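Local coordinates for thiosulfate sulfurtransferase YnjE (Escherichia coli, PDB 2WLR), which transfers sulfur from thiosulfate to cyanide, giving thiocyanate and sulfite, as a monomeric periplasmic enzyme built from rhodanese domains, at residues A66-H71 / T93-A98; D13-Q18 / P78-G83. One frame throughout, in Å; residues are numbered along the deposited sequence.

Contact 1: A66-H71 / T93-A98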
loop_
_atom_site.group_PDB
_atom_site.type_symbol
_atom_site.label_atom_id
_atom_site.label_comp_id
_atom_site.label_asym_id
_atom_site.label_seq_id
_atom_site.Cartn_x
_atom_site.Cartn_y
_atom_site.Cartn_z
ATOM N N ALA A 66 14.752 11.307 11.939
ATOM C CA ALA A 66 13.564 11.782 11.242
ATOM C C ALA A 66 12.301 11.044 11.705
ATOM O O ALA A 66 11.249 11.637 11.943
ATOM C CB ALA A 66 13.760 11.671 9.756
ATOM N N TRP A 67 12.416 9.733 11.857
ATOM C CA TRP A 67 11.280 8.927 12.272
ATOM C C TRP A 67 10.866 9.284 13.688
ATOM O O TRP A 67 9.681 9.442 14.007
ATOM C CB TRP A 67 11.678 7.446 12.169
ATOM C CG TRP A 67 10.582 6.476 12.480
ATOM C CD1 TRP A 67 9.762 5.867 11.568
ATOM C CD2 TRP A 67 10.241 5.966 13.753
ATOM N NE1 TRP A 67 8.888 5.044 12.230
ATOM C CE2 TRP A 67 9.165 5.061 13.562
ATOM C CE3 TRP A 67 10.706 6.182 15.054
ATOM C CZ2 TRP A 67 8.534 4.411 14.620
ATOM C CZ3 TRP A 67 10.100 5.515 16.110
ATOM C CH2 TRP A 67 9.009 4.623 15.876
ATOM N N ILE A 68 11.833 9.437 14.573
ATOM C CA ILE A 68 11.552 9.836 15.948
ATOM C C ILE A 68 10.815 11.184 15.967
ATOM O O ILE A 68 9.782 11.304 16.632
ATOM C CB ILE A 68 12.851 9.868 16.781
ATOM C CG1 ILE A 68 13.386 8.428 16.997
ATOM C CG2 ILE A 68 12.626 10.577 18.131
ATOM C CD1 ILE A 68 14.805 8.365 17.559
ATOM N N LYS A 69 11.305 12.148 15.183
ATOM C CA LYS A 69 10.680 13.483 15.097
ATOM C C LYS A 69 9.279 13.458 14.499
ATOM O O LYS A 69 8.368 14.178 14.966
ATOM C CB LYS A 69 11.549 14.378 14.219
ATOM C CG LYS A 69 12.681 14.993 14.949
ATOM C CD LYS A 69 12.449 16.473 15.138
ATOM C CE LYS A 69 12.723 17.212 13.844
ATOM N NZ LYS A 69 12.096 18.559 13.804
ATOM N N GLN A 70 9.124 12.694 13.436
ATOM C CA GLN A 70 7.846 12.594 12.706
ATOM C C GLN A 70 6.749 12.000 13.600
ATOM O O GLN A 70 5.571 12.266 13.372
ATOM C CB GLN A 70 7.997 11.752 11.441
ATOM C CG GLN A 70 8.645 12.463 10.267
ATOM C CD GLN A 70 9.300 11.540 9.277
ATOM O OE1 GLN A 70 9.025 10.327 9.244
ATOM N NE2 GLN A 70 10.178 12.109 8.438
ATOM N N HIS A 71 7.140 11.199 14.593
ATOM C CA HIS A 71 6.188 10.537 15.492
ATOM C C HIS A 71 6.093 11.188 16.867
ATOM O O HIS A 71 5.520 10.618 17.776
ATOM C CB HIS A 71 6.535 9.052 15.620
ATOM C CG HIS A 71 6.470 8.317 14.321
ATOM N ND1 HIS A 71 5.315 7.738 13.840
ATOM C CD2 HIS A 71 7.409 8.111 13.375
ATOM C CE1 HIS A 71 5.568 7.192 12.663
ATOM N NE2 HIS A 71 6.825 7.416 12.352
ATOM N N THR A 93 18.597 -0.672 21.507
ATOM C CA THR A 93 19.978 -0.212 21.365
ATOM C C THR A 93 20.046 0.975 20.414
ATOM O O THR A 93 20.684 1.987 20.730
ATOM C CB THR A 93 20.858 -1.374 20.931
ATOM O OG1 THR A 93 20.835 -2.371 21.962
ATOM C CG2 THR A 93 22.304 -0.936 20.706
ATOM N N ARG A 94 19.357 0.906 19.277
ATOM C CA ARG A 94 19.293 2.019 18.345
ATOM C C ARG A 94 18.607 3.241 18.958
ATOM O O ARG A 94 19.042 4.382 18.744
ATOM C CB ARG A 94 18.632 1.640 17.006
ATOM C CG ARG A 94 19.531 0.834 16.055
ATOM C CD ARG A 94 20.708 1.623 15.487
ATOM N NE ARG A 94 20.299 2.735 14.661
ATOM C CZ ARG A 94 19.967 2.681 13.377
ATOM N NH1 ARG A 94 19.939 1.536 12.713
ATOM N NH2 ARG A 94 19.643 3.805 12.757
ATOM N N LEU A 95 17.537 3.018 19.723
ATOM C CA LEU A 95 16.839 4.166 20.302
ATOM C C LEU A 95 17.675 4.834 21.386
ATOM O O LEU A 95 17.612 6.053 21.550
ATOM C CB LEU A 95 15.459 3.758 20.833
ATOM C CG LEU A 95 14.458 3.379 19.753
ATOM C CD1 LEU A 95 13.207 2.919 20.459
ATOM C CD2 LEU A 95 14.122 4.481 18.794
ATOM N N GLN A 96 18.408 4.048 22.160
ATOM C CA GLN A 96 19.340 4.614 23.156
ATOM C C GLN A 96 20.385 5.496 22.482
ATOM O O GLN A 96 20.615 6.623 22.909
ATOM C CB GLN A 96 20.044 3.506 23.944
ATOM C CG GLN A 96 19.147 2.771 24.929
ATOM C CD GLN A 96 19.822 1.563 25.561
ATOM O OE1 GLN A 96 20.800 1.024 25.037
ATOM N NE2 GLN A 96 19.282 1.115 26.675
ATOM N N LYS A 97 20.971 5.001 21.405
ATOM C CA LYS A 97 21.990 5.759 20.671
ATOM C C LYS A 97 21.381 6.992 19.998
ATOM O O LYS A 97 22.086 7.983 19.767
ATOM C CB LYS A 97 22.707 4.855 19.677
ATOM C CG LYS A 97 23.619 3.846 20.346
ATOM C CD LYS A 97 23.984 2.714 19.396
ATOM C CE LYS A 97 24.765 1.587 20.064
ATOM N NZ LYS A 97 25.079 0.481 19.087
ATOM N N ALA A 98 20.076 6.950 19.711
ATOM C CA ALA A 98 19.351 8.107 19.172
ATOM C C ALA A 98 19.005 9.158 20.229
ATOM O O ALA A 98 18.537 10.220 19.891
ATOM C CB ALA A 98 18.060 7.641 18.456
#
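I68 meets A98 and L95 through one methyl group, its CD1, and between 66-71 and 93-98 the small apolar touch is made by this methyl. The tight part is at A98: I68 CD1 comes to 3.5 Å from A98 CB, closer than carbon atoms usually pack. The backbones still stand well apart, with 8.6 Å between the CA atoms of I68 and A98, so a long branched side chain on helix 61-70 suits the short methyl of A98. The torsions of I68 build that reach: CG1 lies anti to the carbonyl carbon (chi1 -69°), and an extended chi2 of 168° carries CD1 on across the gap. L95 gives a looser contact, 4.1 Å from I68 CD1 to L95 CD2, the two side chains slanting past each other. On the solvent side K69, Q70 and K97 are exposed, as befits polar residues on helix flanks. I68 also packs on L73 and L100, while A98 is backed by L64 of helix 61-70. Helix 61-70 and helix 85-97 thus meet near their C-terminal ends, W67 resting on L49 of strand 49-50 and L95 on I103 of strand 103-105.

Contact 2: D13-Q18 / P78-G83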
loop_
_atom_site.group_PDB
_atom_site.type_symbol
_atom_site.label_atom_id
_atom_site.label_comp_id
_atom_site.label_asym_id
_atom_site.label_seq_id
_atom_site.Cartn_x
_atom_site.Cartn_y
_atom_site.Cartn_z
ATOM N N ASP A 13 -1.750 0.254 30.744
ATOM C CA ASP A 13 -2.444 1.279 31.541
ATOM C C ASP A 13 -1.459 2.247 32.170
ATOM O O ASP A 13 -1.717 3.452 32.223
ATOM C CB ASP A 13 -3.297 0.670 32.652
ATOM C CG ASP A 13 -4.052 1.730 33.435
ATOM O OD1 ASP A 13 -5.039 2.277 32.887
ATOM O OD2 ASP A 13 -3.646 2.043 34.585
ATOM N N GLN A 14 -0.359 1.729 32.701
ATOM C CA GLN A 14 0.686 2.571 33.261
ATOM C C GLN A 14 1.288 3.494 32.220
ATOM O O GLN A 14 1.494 4.693 32.444
ATOM C CB GLN A 14 1.768 1.726 33.903
ATOM C CG GLN A 14 1.325 1.064 35.177
ATOM C CD GLN A 14 2.400 0.156 35.738
ATOM O OE1 GLN A 14 2.977 -0.665 35.027
ATOM N NE2 GLN A 14 2.696 0.308 37.031
ATOM N N LEU A 15 1.571 2.927 31.061
ATOM C CA LEU A 15 2.104 3.708 29.970
ATOM C C LEU A 15 1.188 4.870 29.597
ATOM O O LEU A 15 1.652 5.995 29.372
ATOM C CB LEU A 15 2.336 2.781 28.773
ATOM C CG LEU A 15 3.037 3.411 27.568
ATOM C CD1 LEU A 15 4.490 3.761 27.837
ATOM C CD2 LEU A 15 2.949 2.453 26.380
ATOM N N GLN A 16 -0.118 4.606 29.510
ATOM C CA GLN A 16 -1.089 5.637 29.169
ATOM C C GLN A 16 -1.168 6.724 30.237
ATOM O O GLN A 16 -1.264 7.913 29.913
ATOM C CB GLN A 16 -2.473 5.020 28.946
ATOM C CG GLN A 16 -2.573 4.231 27.628
ATOM C CD GLN A 16 -3.829 3.356 27.558
ATOM O OE1 GLN A 16 -4.542 3.203 28.551
ATOM N NE2 GLN A 16 -4.107 2.778 26.372
ATOM N N GLN A 17 -1.144 6.311 31.496
ATOM C CA GLN A 17 -1.279 7.263 32.606
ATOM C C GLN A 17 -0.021 8.131 32.747
ATOM O O GLN A 17 -0.064 9.205 33.340
ATOM C CB GLN A 17 -1.637 6.534 33.912
ATOM C CG GLN A 17 -3.061 5.890 33.895
ATOM C CD GLN A 17 -4.185 6.886 33.681
ATOM O OE1 GLN A 17 -4.232 7.920 34.335
ATOM N NE2 GLN A 17 -5.097 6.575 32.746
ATOM N N GLN A 18 1.071 7.704 32.125
ATOM C CA GLN A 18 2.348 8.413 32.101
ATOM C C GLN A 18 2.640 9.075 30.765
ATOM O O GLN A 18 3.749 9.572 30.543
ATOM C CB GLN A 18 3.476 7.442 32.484
ATOM C CG GLN A 18 3.318 6.927 33.907
ATOM C CD GLN A 18 4.306 5.851 34.324
ATOM O OE1 GLN A 18 5.511 5.945 34.068
ATOM N NE2 GLN A 18 3.796 4.849 35.040
ATOM N N PRO A 78 8.308 8.158 28.462
ATOM C CA PRO A 78 8.419 6.684 28.411
ATOM C C PRO A 78 8.104 6.101 27.023
ATOM O O PRO A 78 7.152 6.508 26.379
ATOM C CB PRO A 78 7.384 6.188 29.431
ATOM C CG PRO A 78 6.829 7.425 30.114
ATOM C CD PRO A 78 7.262 8.629 29.387
ATOM N N VAL A 79 8.948 5.189 26.558
ATOM C CA VAL A 79 8.582 4.338 25.420
ATOM C C VAL A 79 8.640 2.898 25.883
ATOM O O VAL A 79 9.527 2.516 26.641
ATOM C CB VAL A 79 9.432 4.606 24.130
ATOM C CG1 VAL A 79 9.374 6.087 23.805
ATOM C CG2 VAL A 79 10.866 4.128 24.279
ATOM N N ALA A 80 7.629 2.106 25.518
ATOM C CA ALA A 80 7.563 0.707 25.934
ATOM C C ALA A 80 7.551 -0.164 24.692
ATOM O O ALA A 80 6.654 -0.039 23.848
ATOM C CB ALA A 80 6.338 0.448 26.750
ATOM N N LEU A 81 8.552 -1.023 24.575
ATOM C CA LEU A 81 8.746 -1.885 23.413
ATOM C C LEU A 81 8.098 -3.228 23.608
ATOM O O LEU A 81 7.984 -3.740 24.730
ATOM C CB LEU A 81 10.229 -2.122 23.162
ATOM C CG LEU A 81 11.153 -0.909 23.127
ATOM C CD1 LEU A 81 12.547 -1.298 22.709
ATOM C CD2 LEU A 81 10.636 0.176 22.256
ATOM N N TYR A 82 7.648 -3.815 22.505
ATOM C CA TYR A 82 7.245 -5.206 22.526
ATOM C C TYR A 82 7.548 -5.938 21.249
ATOM O O TYR A 82 7.911 -5.341 20.220
ATOM C CB TYR A 82 5.783 -5.351 22.954
ATOM C CG TYR A 82 4.784 -4.805 21.950
ATOM C CD1 TYR A 82 4.360 -3.490 22.005
ATOM C CD2 TYR A 82 4.201 -5.628 21.017
ATOM C CE1 TYR A 82 3.424 -2.984 21.098
ATOM C CE2 TYR A 82 3.282 -5.140 20.106
ATOM C CZ TYR A 82 2.866 -3.826 20.157
ATOM O OH TYR A 82 1.943 -3.403 19.227
ATOM N N GLY A 83 7.457 -7.248 21.333
ATOM C CA GLY A 83 7.839 -8.140 20.274
ATOM C C GLY A 83 8.753 -9.225 20.771
ATOM O O GLY A 83 8.803 -9.487 21.972
#
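P78 and A80 receive L15 and Q18 where the short helix 12-17 packs on a parallel beta-sheet, the alpha/beta arrangement of a rhodanese domain. P78 comes first. Its rigid apolar ring suits a partly exposed spot: CB lies 4.1 Å from L15 CD1, and CG lies 4.1 Å from Q18 CB, so different ring carbons touch the two residues. Q18, exposed and just out of helical geometry, comes nearest with its backbone, Q18 O lying 3.8 Å from P78 CG. V79 points away from the helix and packs on I103 of the neighbouring strand, a beta-branched residue suited to a buried strand. A80 turns back toward the helix, and its small side chain leaves room for the leucine, which also touches A22 on strand 21-24. The leucine fits through its torsions: CG anti to the backbone N (chi1 -174°) directs the branch to the strand, and chi2 of 68° sets the methyls, A80 CB standing 3.9 Å from L15 CD1 and 4.0 Å from L15 CD2. Beyond it, L81 belongs to the opposite face and packs against helix 85-97, whereas Y82 OH is hydrogen-bonded to the backbone N of E45.

Both contacts belong to the first rhodanese domain, far from the active-site cysteine of the third, and their centres lie 16 Å apart. They use different elements: contact 1 joins two helices, contact 2 a helix and a strand, yet strand 79-82 follows helix 61-70 and leads into helix 85-97. The two meet where L95 CD1 comes 4.2 Å from L81 CD2, linking helix 85-97 to the sheet face turned from helix 12-17. Each is partly buried. Contact 1 is methyl against methyl, whereas contact 2 adds carbonyl oxygens against proline and leucine carbons. Contact 1 buries 113 Å², centred on one isoleucine methyl; contact 2 buries 198 Å², with buried L15 and A80 and exposed Q18 at its margin.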